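Local coordinates for pyruvate kinase (Cryptosporidium parvum, PDB 4DRS), which probably catalyses the last step of glycolysis, in which phosphoenolpyruvate and ADP yield pyruvate and ATP, with magnesium and potassium as metal ions, at residues S55-E60 / F86-N91. Numbering follows the deposited sequence.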
# COMPACT_ATOMS: atom_id res chain seq x y z
N SER A 55 45.55 12.29 21.29
CA SER A 55 45.77 10.89 20.89
C SER A 55 45.98 10.66 19.40
O SER A 55 46.50 9.62 19.00
CB SER A 55 44.63 10.01 21.40
OG SER A 55 44.66 9.89 22.81
N CYS A 56 45.57 11.62 18.56
CA CYS A 56 45.65 11.45 17.11
C CYS A 56 45.94 12.75 16.37
O CYS A 56 45.46 12.98 15.26
CB CYS A 56 44.36 10.80 16.58
SG CYS A 56 42.86 11.74 16.95
N ASN A 57 46.77 13.59 16.98
CA ASN A 57 47.08 14.91 16.46
C ASN A 57 48.13 14.94 15.34
O ASN A 57 48.23 15.93 14.61
CB ASN A 57 47.52 15.83 17.60
CG ASN A 57 47.66 17.27 17.17
OD1 ASN A 57 46.78 17.80 16.49
ND2 ASN A 57 48.76 17.90 17.54
N ASN A 58 48.92 13.88 15.23
CA ASN A 58 50.01 13.84 14.25
C ASN A 58 49.57 13.31 12.88
O ASN A 58 48.54 12.63 12.77
CB ASN A 58 51.20 13.04 14.79
CG ASN A 58 50.90 11.57 14.98
OD1 ASN A 58 49.99 11.19 15.72
ND2 ASN A 58 51.66 10.72 14.31
N VAL A 59 50.35 13.64 11.85
CA VAL A 59 50.07 13.29 10.45
C VAL A 59 49.81 11.80 10.26
O VAL A 59 48.82 11.41 9.63
CB VAL A 59 51.22 13.75 9.52
CG1 VAL A 59 50.98 13.28 8.09
CG2 VAL A 59 51.37 15.27 9.55
N GLU A 60 50.70 10.97 10.80
CA GLU A 60 50.59 9.52 10.67
C GLU A 60 49.24 9.00 11.18
O GLU A 60 48.59 8.20 10.50
CB GLU A 60 51.75 8.83 11.39
CG GLU A 60 51.91 7.35 11.05
CD GLU A 60 52.12 7.10 9.56
OE1 GLU A 60 52.98 7.77 8.95
OE2 GLU A 60 51.42 6.22 9.01
N PHE A 86 46.00 25.36 15.44
CA PHE A 86 46.66 25.65 14.17
C PHE A 86 47.55 24.49 13.69
O PHE A 86 47.51 24.13 12.51
CB PHE A 86 47.47 26.95 14.26
CG PHE A 86 48.08 27.37 12.95
CD1 PHE A 86 47.30 27.99 11.97
CD2 PHE A 86 49.43 27.15 12.69
CE1 PHE A 86 47.86 28.37 10.76
CE2 PHE A 86 49.99 27.53 11.48
CZ PHE A 86 49.21 28.14 10.51
N LYS A 87 48.33 23.91 14.61
CA LYS A 87 49.16 22.75 14.30
C LYS A 87 48.30 21.58 13.82
O LYS A 87 48.61 20.95 12.80
CB LYS A 87 49.99 22.32 15.51
CG LYS A 87 51.16 23.22 15.85
CD LYS A 87 51.95 22.68 17.04
CE LYS A 87 53.04 23.64 17.49
NZ LYS A 87 53.76 23.13 18.69
N THR A 88 47.23 21.30 14.57
CA THR A 88 46.28 20.25 14.23
C THR A 88 45.75 20.44 12.80
O THR A 88 45.70 19.50 12.01
CB THR A 88 45.10 20.21 15.23
OG1 THR A 88 45.60 20.09 16.56
CG2 THR A 88 44.17 19.04 14.94
N LEU A 89 45.37 21.67 12.48
CA LEU A 89 44.86 22.02 11.17
C LEU A 89 45.88 21.72 10.06
O LEU A 89 45.52 21.17 9.02
CB LEU A 89 44.46 23.50 11.13
CG LEU A 89 43.94 24.08 9.81
CD1 LEU A 89 42.69 23.36 9.33
CD2 LEU A 89 43.66 25.56 9.99
N GLN A 90 47.13 22.09 10.29
CA GLN A 90 48.21 21.84 9.34
C GLN A 90 48.41 20.34 9.13
O GLN A 90 48.60 19.88 8.00
CB GLN A 90 49.52 22.44 9.84
CG GLN A 90 49.58 23.95 9.77
CD GLN A 90 50.92 24.48 10.23
OE1 GLN A 90 51.39 24.17 11.33
NE2 GLN A 90 51.55 25.30 9.40
N ASN A 91 48.35 19.60 10.23
CA ASN A 91 48.48 18.16 10.21
C ASN A 91 47.34 17.48 9.44
O ASN A 91 47.59 16.56 8.66
CB ASN A 91 48.59 17.62 11.63
CG ASN A 91 49.93 17.95 12.27
OD1 ASN A 91 50.80 18.55 11.64
ND2 ASN A 91 50.10 17.55 13.53
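N57 meets residues 86-91 of helix 82-97 through both of its oxygens, a compact example of a loop residue using a main-chain and a side-chain oxygen to join a neighbouring helix. Its backbone O receives ND2 of N91 at 2.7 Å in a nearly straight bond (167° at the hydrogen). The donor reaches O tilted 26° from the carbonyl plane, while O itself lies close to the amide plane of N91. One turn earlier, the side-chain OD1 of N57 lies 2.6 Å from OG1 of T88. The T88 hydroxyl also has the backbone O of S84 within hydrogen-bonding reach. CG of N57 stands anti to the backbone N (chi1 -171°), and OD1 is the branch of its amide that meets T88; the two side chains cross at about a right angle.

Van der Waals contact is slighter: the CG2 methyl of V59 lies 3.9 Å from OD1 of N91, beside the amide that binds the loop. N58, the N-cap of helix 59-68, turns away and bonds S61 through OD1. The contact thus ties the loop between strand 47-51 and helix 59-68 to helix 82-97, which follows strand 72-76, joining successive helices around the TIM barrel's parallel sheet, with N91 also resting on L62.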